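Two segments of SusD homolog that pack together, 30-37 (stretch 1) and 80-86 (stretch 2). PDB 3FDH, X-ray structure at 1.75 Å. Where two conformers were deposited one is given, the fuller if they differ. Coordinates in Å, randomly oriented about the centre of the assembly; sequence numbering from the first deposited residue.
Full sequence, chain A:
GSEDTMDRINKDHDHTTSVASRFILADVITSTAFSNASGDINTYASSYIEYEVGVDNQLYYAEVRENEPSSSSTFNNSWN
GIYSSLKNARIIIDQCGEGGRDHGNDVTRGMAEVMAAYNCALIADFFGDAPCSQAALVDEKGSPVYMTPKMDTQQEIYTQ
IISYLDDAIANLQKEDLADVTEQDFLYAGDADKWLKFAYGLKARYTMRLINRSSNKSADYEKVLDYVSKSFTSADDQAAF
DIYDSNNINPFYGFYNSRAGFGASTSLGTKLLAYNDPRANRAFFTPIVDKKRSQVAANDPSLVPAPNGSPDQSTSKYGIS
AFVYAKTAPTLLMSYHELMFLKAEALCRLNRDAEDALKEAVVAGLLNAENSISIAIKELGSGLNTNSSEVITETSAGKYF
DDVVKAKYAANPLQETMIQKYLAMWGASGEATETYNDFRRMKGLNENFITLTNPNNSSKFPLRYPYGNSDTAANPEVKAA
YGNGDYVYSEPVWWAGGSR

Stretch 1, residues 30-37: TSTAFSNA
Stretch 2, residues 80-86: NGIYSSL

Both stretches are helical and belong to one chain, and touching residues are at least 45 positions apart in the sequence. Their axes come within 9.1 Å, and their N-to-C directions differ by 166°, so the helices run nearly antiparallel. The register follows from this: the CA atoms of Ser31 and Ser85 lie 6.7 Å apart, and those of Asn36 and Ile82 lie 5.8 Å apart, so ascending numbers in stretch 1 meet descending numbers in stretch 2.

Stretch 2 is a regular alpha helix. Its phi values lie between -58° and -69° and its psi values between -35° and -45°, and i to i-4 bonds link Ser84 N to Asn80 O (2.9 Å), Ser85 N to Gly81 O (3.0 Å) and Leu86 N to Ile82 O (3.0 Å). Stretch 1 begins in the same way, with Phe34 N to Thr30 O at 2.9 Å and Ser35 N to Ser31 O at 3.0 Å, then widens into a pi-type turn over residues 32-37. The evidence is a change in hydrogen-bond spacing: Asn36 N reaches Ser31 O at 3.0 Å and Ala37 N reaches Thr32 O at 2.8 Å, both i to i-5. Ser31 O thus accepts from two successive amides, while phi/psi shifts to -101/-34 at Ser35 and -89/-64 at Asn36.

The contact is small, burying 190 Å² summed over both sides, and is largely polar. Ser31, Asn36 and Ser85 all direct CA-to-CB toward the opposing stretch. Ser31 takes rotamer p (chi1 70°) in the conformer given, and Ser85 takes m (-59°). These settings bring Ser31 OG within 2.7 Å of Ser85 OG, a hydrogen bond in which either hydroxyl could donate.

Asn36, with chi1 -59° (m) and chi2 -4°, supplies the second direct bond: its ND2 donates to Ser85 OG at 2.9 Å, with an N-H...acceptor angle of 149°. Ser85 OG is therefore shared by two residues of stretch 1, and it also lies 3.0 Å from Gly81 O in its own helix. Asn36 ND2 has a further hydrogen-bond partner elsewhere in the structure.

The carboxamide's other end is bridged by solvent. Water 1 donates to Asn36 OD1 and to Gly81 O, each at 2.9 Å, joining the side chain of one helix to a backbone carbonyl of the other. Gly81 faces the same side chain: Asn36 OD1 is 3.7 Å from Gly81 C, and an ideal CB on the glycine would point toward stretch 1 and lie 3.4 Å from Asn36 OD1, about van der Waals contact.

Van der Waals packing completes the interface. Ile82 (chi1 -69°, m; chi2 158°, t) has a sideways CA-to-CB bond, yet its CG1 comes within 3.8 Å of Asn36 CG, placing aliphatic surface against the carboxamide; Asn36 ND2 also lies 3.7 Å from Ile82 CA. Thr32, rotamer m (-60°) and likewise sideways, adds a lighter contact, with OG1 4.1 Å from Ser85 CB.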

# COMPACT_ATOMS: atom_id res chain seq x y z
N THR A 30 4.56 -9.49 11.37
CA THR A 30 5.81 -8.74 11.15
C THR A 30 6.20 -8.78 9.69
O THR A 30 6.51 -7.77 9.04
CB THR A 30 6.94 -9.33 11.98
OG1 THR A 30 6.64 -9.19 13.38
CG2 THR A 30 8.24 -8.60 11.67
N SER A 31 6.20 -9.99 9.16
CA SER A 31 6.58 -10.19 7.76
C SER A 31 5.61 -9.56 6.78
O SER A 31 6.04 -9.01 5.74
CB SER A 31 6.82 -11.67 7.45
OG SER A 31 5.63 -12.42 7.46
N THR A 32 4.32 -9.62 7.10
CA THR A 32 3.29 -9.05 6.23
C THR A 32 3.44 -7.53 6.13
O THR A 32 3.32 -6.95 5.05
CB THR A 32 1.86 -9.49 6.62
OG1 THR A 32 1.79 -10.92 6.52
CG2 THR A 32 0.85 -8.88 5.67
N ALA A 33 3.75 -6.90 7.25
CA ALA A 33 3.91 -5.44 7.28
C ALA A 33 5.23 -5.03 6.67
O ALA A 33 5.32 -4.36 5.64
CB ALA A 33 3.78 -4.93 8.70
N PHE A 34 6.28 -5.50 7.31
CA PHE A 34 7.64 -5.09 6.96
C PHE A 34 8.15 -5.49 5.56
O PHE A 34 8.73 -4.66 4.85
CB PHE A 34 8.65 -5.58 8.00
CG PHE A 34 10.00 -4.99 7.82
CD1 PHE A 34 10.32 -3.77 8.39
CD2 PHE A 34 10.95 -5.64 7.06
CE1 PHE A 34 11.59 -3.19 8.19
CE2 PHE A 34 12.22 -5.07 6.86
CZ PHE A 34 12.53 -3.84 7.44
N SER A 35 7.94 -6.74 5.20
CA SER A 35 8.49 -7.28 3.96
C SER A 35 7.54 -7.40 2.77
O SER A 35 7.95 -7.29 1.62
CB SER A 35 9.06 -8.68 4.23
OG SER A 35 10.10 -8.64 5.18
N ASN A 36 6.29 -7.69 3.07
CA ASN A 36 5.30 -7.97 2.07
C ASN A 36 4.55 -6.78 1.54
O ASN A 36 4.60 -6.52 0.34
CB ASN A 36 4.33 -9.03 2.58
CG ASN A 36 5.04 -10.31 2.96
OD1 ASN A 36 6.27 -10.43 2.75
ND2 ASN A 36 4.31 -11.26 3.51
N ALA A 37 3.80 -6.13 2.41
CA ALA A 37 3.06 -4.89 2.06
C ALA A 37 3.97 -3.67 1.84
O ALA A 37 3.78 -2.89 0.89
CB ALA A 37 2.03 -4.54 3.16
N ASN A 80 8.69 -14.81 -2.84
CA ASN A 80 8.96 -15.89 -1.88
C ASN A 80 8.46 -15.56 -0.48
O ASN A 80 7.92 -16.39 0.22
CB ASN A 80 10.45 -16.19 -1.83
CG ASN A 80 10.93 -16.89 -3.07
OD1 ASN A 80 10.18 -17.65 -3.71
ND2 ASN A 80 12.20 -16.68 -3.42
N GLY A 81 8.59 -14.30 -0.12
CA GLY A 81 8.21 -13.83 1.22
C GLY A 81 6.70 -13.86 1.46
O GLY A 81 6.24 -14.25 2.53
N ILE A 82 5.96 -13.48 0.44
CA ILE A 82 4.51 -13.47 0.51
C ILE A 82 3.99 -14.91 0.63
O ILE A 82 3.15 -15.20 1.47
CB ILE A 82 3.90 -12.74 -0.70
CG1 ILE A 82 4.22 -11.23 -0.59
CG2 ILE A 82 2.39 -12.98 -0.75
CD1 ILE A 82 4.14 -10.51 -1.97
N TYR A 83 4.53 -15.81 -0.18
CA TYR A 83 4.15 -17.22 -0.12
C TYR A 83 4.54 -17.83 1.22
O TYR A 83 3.79 -18.58 1.82
CB TYR A 83 4.71 -18.03 -1.28
CG TYR A 83 3.88 -17.91 -2.54
CD1 TYR A 83 2.72 -18.66 -2.68
CD2 TYR A 83 4.26 -17.07 -3.58
CE1 TYR A 83 1.96 -18.58 -3.82
CE2 TYR A 83 3.49 -16.96 -4.74
CZ TYR A 83 2.33 -17.73 -4.85
OH TYR A 83 1.53 -17.67 -5.98
N SER A 84 5.69 -17.43 1.72
CA SER A 84 6.14 -17.91 3.04
C SER A 84 5.17 -17.50 4.17
O SER A 84 4.85 -18.28 5.06
CB SER A 84 7.54 -17.36 3.37
OG SER A 84 7.91 -17.78 4.67
N SER A 85 4.73 -16.25 4.13
CA SER A 85 3.83 -15.72 5.15
C SER A 85 2.47 -16.38 5.03
O SER A 85 1.83 -16.67 6.03
CB SER A 85 3.69 -14.20 5.03
OG SER A 85 4.94 -13.56 5.15
N LEU A 86 2.08 -16.69 3.79
CA LEU A 86 0.80 -17.38 3.52
C LEU A 86 0.85 -18.78 4.07
O LEU A 86 -0.08 -19.24 4.74
CB LEU A 86 0.48 -17.41 2.02
CG LEU A 86 -0.76 -18.20 1.56
CD1 LEU A 86 -1.98 -17.71 2.29
CD2 LEU A 86 -1.01 -18.11 0.03
O HOH W 1 7.77 -12.43 4.23